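Local coordinates for protein S-adenosylmethionine dependent methyltransferase (Mesorhizobium loti, PDB 3BKW) that probably transfers methyl groups from S-adenosylmethionine to an acceptor substrate, at residues 68-79 and 90-101. Numbering follows the deposited sequence. Where two conformers were deposited one is given.
Sequences YVLGLDLSEKML and GITYERADLDKL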
loop_
_atom_site.group_PDB
_atom_site.type_symbol
_atom_site.label_atom_id
_atom_site.label_comp_id
_atom_site.label_asym_id
_atom_site.label_seq_id
_atom_site.Cartn_x
_atom_site.Cartn_y
_atom_site.Cartn_z
ATOM N N TYR A 68 14.162 -26.015 10.311
ATOM C CA TYR A 68 14.311 -25.458 11.642
ATOM C C TYR A 68 13.350 -24.293 11.837
ATOM O O TYR A 68 13.212 -23.466 10.945
ATOM C CB TYR A 68 15.753 -24.984 11.836
ATOM C CG TYR A 68 15.997 -24.202 13.114
ATOM C CD1 TYR A 68 15.800 -24.804 14.358
ATOM C CD2 TYR A 68 16.430 -22.864 13.083
ATOM C CE1 TYR A 68 16.017 -24.095 15.556
ATOM C CE2 TYR A 68 16.658 -22.141 14.285
ATOM C CZ TYR A 68 16.445 -22.773 15.508
ATOM O OH TYR A 68 16.658 -22.106 16.694
ATOM N N VAL A 69 12.688 -24.261 12.996
ATOM C CA VAL A 69 11.758 -23.182 13.357
ATOM C C VAL A 69 12.127 -22.640 14.740
ATOM O O VAL A 69 12.262 -23.410 15.687
ATOM C CB VAL A 69 10.270 -23.630 13.361
ATOM C CG1 VAL A 69 9.361 -22.419 13.628
ATOM C CG2 VAL A 69 9.898 -24.257 12.021
ATOM N N LEU A 70 12.330 -21.321 14.828
ATOM C CA LEU A 70 12.573 -20.611 16.090
ATOM C C LEU A 70 11.310 -19.785 16.340
ATOM O O LEU A 70 11.000 -18.879 15.556
ATOM C CB LEU A 70 13.794 -19.704 16.004
ATOM C CG LEU A 70 14.065 -18.802 17.229
ATOM C CD1 LEU A 70 14.286 -19.625 18.524
ATOM C CD2 LEU A 70 15.249 -17.893 16.948
ATOM N N GLY A 71 10.587 -20.117 17.401
ATOM C CA GLY A 71 9.381 -19.395 17.802
ATOM C C GLY A 71 9.726 -18.478 18.954
ATOM O O GLY A 71 10.237 -18.940 19.971
ATOM N N LEU A 72 9.447 -17.184 18.793
ATOM C CA LEU A 72 9.730 -16.176 19.811
ATOM C C LEU A 72 8.462 -15.507 20.328
ATOM O O LEU A 72 7.616 -15.100 19.541
ATOM C CB LEU A 72 10.645 -15.112 19.238
ATOM C CG LEU A 72 11.980 -15.583 18.667
ATOM C CD1 LEU A 72 12.800 -14.351 18.196
ATOM C CD2 LEU A 72 12.763 -16.407 19.670
ATOM N N ASP A 73 8.368 -15.360 21.653
ATOM C CA ASP A 73 7.231 -14.695 22.291
ATOM C C ASP A 73 7.703 -14.141 23.647
ATOM O O ASP A 73 8.691 -14.605 24.195
ATOM C CB ASP A 73 6.059 -15.679 22.455
ATOM C CG ASP A 73 4.720 -14.983 22.596
ATOM O OD1 ASP A 73 4.033 -14.803 21.560
ATOM O OD2 ASP A 73 4.374 -14.585 23.731
ATOM N N LEU A 74 7.007 -13.132 24.149
ATOM C CA LEU A 74 7.349 -12.521 25.440
ATOM C C LEU A 74 6.888 -13.377 26.619
ATOM O O LEU A 74 7.529 -13.353 27.655
ATOM C CB LEU A 74 6.739 -11.117 25.540
ATOM C CG LEU A 74 7.178 -10.225 26.720
ATOM C CD1 LEU A 74 8.683 -9.934 26.726
ATOM C CD2 LEU A 74 6.403 -8.921 26.649
ATOM N N SER A 75 5.809 -14.145 26.441
ATOM C CA SER A 75 5.207 -14.955 27.513
ATOM C C SER A 75 5.850 -16.326 27.708
ATOM O O SER A 75 5.673 -17.217 26.870
ATOM C CB SER A 75 3.702 -15.136 27.248
ATOM O OG SER A 75 3.120 -15.958 28.237
ATOM N N GLU A 76 6.563 -16.505 28.820
ATOM C CA GLU A 76 7.187 -17.801 29.143
ATOM C C GLU A 76 6.138 -18.906 29.299
ATOM O O GLU A 76 6.348 -20.023 28.819
ATOM C CB GLU A 76 8.051 -17.706 30.412
ATOM C CG GLU A 76 8.805 -18.997 30.800
ATOM C CD GLU A 76 9.745 -19.511 29.712
ATOM O OE1 GLU A 76 10.276 -18.688 28.943
ATOM O OE2 GLU A 76 9.968 -20.739 29.642
ATOM N N LYS A 77 5.027 -18.584 29.967
ATOM C CA LYS A 77 3.916 -19.532 30.154
ATOM C C LYS A 77 3.313 -20.001 28.829
ATOM O O LYS A 77 2.998 -21.185 28.691
ATOM C CB LYS A 77 2.825 -18.949 31.062
ATOM C CG LYS A 77 3.261 -18.855 32.517
ATOM C CD LYS A 77 2.175 -18.264 33.405
ATOM C CE LYS A 77 2.615 -18.239 34.865
ATOM N NZ LYS A 77 1.576 -17.640 35.754
HETATM N N MSE A 78 3.202 -19.086 27.859
HETATM C CA MSE A 78 2.656 -19.437 26.555
HETATM C C MSE A 78 3.647 -20.314 25.784
HETATM O O MSE A 78 3.240 -21.265 25.104
HETATM C CB MSE A 78 2.242 -18.203 25.754
HETATM C CG MSE A 78 1.562 -18.556 24.459
HETATM SE SE MSE A 78 0.046 -19.765 24.666
HETATM C CE MSE A 78 -1.221 -18.413 25.246
ATOM N N LEU A 79 4.944 -20.022 25.921
ATOM C CA LEU A 79 6.005 -20.836 25.308
ATOM C C LEU A 79 6.045 -22.241 25.922
ATOM O O LEU A 79 6.340 -23.207 25.218
ATOM C CB LEU A 79 7.379 -20.163 25.435
ATOM C CG LEU A 79 7.589 -18.843 24.682
ATOM C CD1 LEU A 79 8.960 -18.282 24.980
ATOM C CD2 LEU A 79 7.399 -19.000 23.185
ATOM N N GLY A 90 13.222 -29.995 15.885
ATOM C CA GLY A 90 13.004 -29.070 14.780
ATOM C C GLY A 90 12.403 -27.725 15.118
ATOM O O GLY A 90 12.489 -26.824 14.279
ATOM N N ILE A 91 11.782 -27.590 16.305
ATOM C CA ILE A 91 11.206 -26.329 16.766
ATOM C C ILE A 91 11.805 -25.947 18.118
ATOM O O ILE A 91 11.722 -26.723 19.071
ATOM C CB ILE A 91 9.664 -26.373 16.931
ATOM C CG1 ILE A 91 8.985 -26.900 15.664
ATOM C CG2 ILE A 91 9.156 -24.962 17.290
ATOM C CD1 ILE A 91 7.460 -26.931 15.761
ATOM N N THR A 92 12.408 -24.760 18.178
ATOM C CA THR A 92 12.963 -24.182 19.403
ATOM C C THR A 92 12.106 -22.983 19.767
ATOM O O THR A 92 11.785 -22.179 18.889
ATOM C CB THR A 92 14.410 -23.720 19.199
ATOM O OG1 THR A 92 15.225 -24.861 18.916
ATOM C CG2 THR A 92 14.963 -22.987 20.446
ATOM N N TYR A 93 11.728 -22.878 21.048
ATOM C CA TYR A 93 10.966 -21.729 21.558
ATOM C C TYR A 93 11.847 -20.971 22.527
ATOM O O TYR A 93 12.491 -21.582 23.371
ATOM C CB TYR A 93 9.687 -22.161 22.253
ATOM C CG TYR A 93 8.663 -22.730 21.303
ATOM C CD1 TYR A 93 7.866 -21.887 20.519
ATOM C CD2 TYR A 93 8.502 -24.105 21.162
ATOM C CE1 TYR A 93 6.914 -22.416 19.628
ATOM C CE2 TYR A 93 7.561 -24.639 20.271
ATOM C CZ TYR A 93 6.768 -23.786 19.513
ATOM O OH TYR A 93 5.828 -24.309 18.643
ATOM N N GLU A 94 11.909 -19.651 22.367
ATOM C CA GLU A 94 12.708 -18.802 23.261
ATOM C C GLU A 94 11.944 -17.548 23.593
ATOM O O GLU A 94 11.221 -17.012 22.750
ATOM C CB GLU A 94 14.039 -18.413 22.624
ATOM C CG GLU A 94 14.995 -19.569 22.362
ATOM C CD GLU A 94 16.347 -19.118 21.802
ATOM O OE1 GLU A 94 16.517 -17.923 21.493
ATOM O OE2 GLU A 94 17.250 -19.974 21.658
ATOM N N ARG A 95 12.114 -17.069 24.822
ATOM C CA ARG A 95 11.453 -15.849 25.265
ATOM C C ARG A 95 12.197 -14.664 24.634
ATOM O O ARG A 95 13.431 -14.666 24.577
ATOM C CB ARG A 95 11.432 -15.752 26.792
ATOM C CG ARG A 95 10.490 -14.683 27.308
ATOM C CD ARG A 95 10.611 -14.500 28.803
ATOM N NE ARG A 95 9.991 -13.251 29.247
ATOM C CZ ARG A 95 10.515 -12.024 29.101
ATOM N NH1 ARG A 95 11.683 -11.819 28.470
ATOM N NH2 ARG A 95 9.843 -10.968 29.572
ATOM N N ALA A 96 11.446 -13.703 24.098
ATOM C CA ALA A 96 12.028 -12.511 23.478
ATOM C C ALA A 96 11.076 -11.333 23.514
ATOM O O ALA A 96 9.861 -11.514 23.486
ATOM C CB ALA A 96 12.441 -12.790 22.047
ATOM N N ASP A 97 11.655 -10.134 23.585
ATOM C CA ASP A 97 10.923 -8.871 23.567
ATOM C C ASP A 97 11.135 -8.318 22.171
ATOM O O ASP A 97 12.260 -7.950 21.821
ATOM C CB ASP A 97 11.502 -7.907 24.614
ATOM C CG ASP A 97 10.754 -6.565 24.686
ATOM O OD1 ASP A 97 9.854 -6.272 23.860
ATOM O OD2 ASP A 97 11.090 -5.780 25.600
ATOM N N LEU A 98 10.074 -8.261 21.366
ATOM C CA LEU A 98 10.192 -7.755 19.983
ATOM C C LEU A 98 10.637 -6.279 19.881
ATOM O O LEU A 98 11.154 -5.875 18.833
ATOM C CB LEU A 98 8.915 -7.986 19.184
ATOM C CG LEU A 98 8.443 -9.432 18.980
ATOM C CD1 LEU A 98 7.191 -9.417 18.091
ATOM C CD2 LEU A 98 9.508 -10.358 18.386
ATOM N N ASP A 99 10.442 -5.497 20.950
ATOM C CA ASP A 99 10.954 -4.116 21.024
ATOM C C ASP A 99 12.463 -4.047 21.217
ATOM O O ASP A 99 13.042 -2.998 20.974
ATOM C CB ASP A 99 10.300 -3.332 22.172
ATOM C CG ASP A 99 8.842 -3.064 21.936
ATOM O OD1 ASP A 99 8.498 -2.561 20.849
ATOM O OD2 ASP A 99 8.030 -3.298 22.855
ATOM N N LYS A 100 13.084 -5.134 21.681
ATOM C CA LYS A 100 14.534 -5.219 21.916
ATOM C C LYS A 100 15.079 -6.480 21.233
ATOM O O LYS A 100 15.942 -7.171 21.769
ATOM C CB LYS A 100 14.800 -5.289 23.427
ATOM C CG LYS A 100 14.182 -4.170 24.259
ATOM C CD LYS A 100 14.475 -4.386 25.734
ATOM N N LEU A 101 14.587 -6.752 20.026
ATOM C CA LEU A 101 14.904 -7.975 19.310
ATOM C C LEU A 101 16.334 -8.047 18.787
ATOM O O LEU A 101 16.830 -7.094 18.172
ATOM C CB LEU A 101 13.953 -8.146 18.114
ATOM C CG LEU A 101 14.061 -9.400 17.224
ATOM C CD1 LEU A 101 13.653 -10.660 17.986
ATOM C CD2 LEU A 101 13.244 -9.250 15.930
HETATM O O HOH W 1 6.588 -11.675 30.241
#
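Tyr68 turns the edge of its ring to Thr92, whose OG1 lies near the ring plane 3.5 Å from CE1. With CG opposite the backbone N (chi1 172°), the ring comes back toward the neighbouring strand. A serine in its place would probably leave the Thr92 hydroxyl and CB without the ring edge beside them. On this face Leu70 CD1 touches Thr92 CG2 and Glu94 CG and CD; an aliphatic stem with a polar end suits Glu94's exposed position. Leu72 lies alongside Glu94, CD2 against CB at 3.8 Å, while its CD1 touches Leu101 CD1, the two side chains crossing at about a right angle; its branched end fits between Glu94 and Leu101.

On the other face Tyr93 rises past Gly71, where any CB would collide with ring atom CD1; Leu79, from the helix, sets CD2 4.0 Å from that CD1. Farther along, Arg95 is long enough to run extended beside Leu74, whose CD1 sits over one guanidinium face, 3.2 Å from NH2. Parallel-strand bonds join the backbones from Val69 N-Gly90 O to Ala96 N-Asp73 O, Asp73 N-Glu94 O being weak.

This is a beta-alpha-beta unit: strand 68-73, helix 76-84 and edge strand 91-95 of the Rossmann-like sheet. Strand 46-50 flanks 68-73, helix 56-63 packs on Val69, Ile91 and Tyr93, and helix 123-133 meets Leu101 on the side of Leu70 and Leu72.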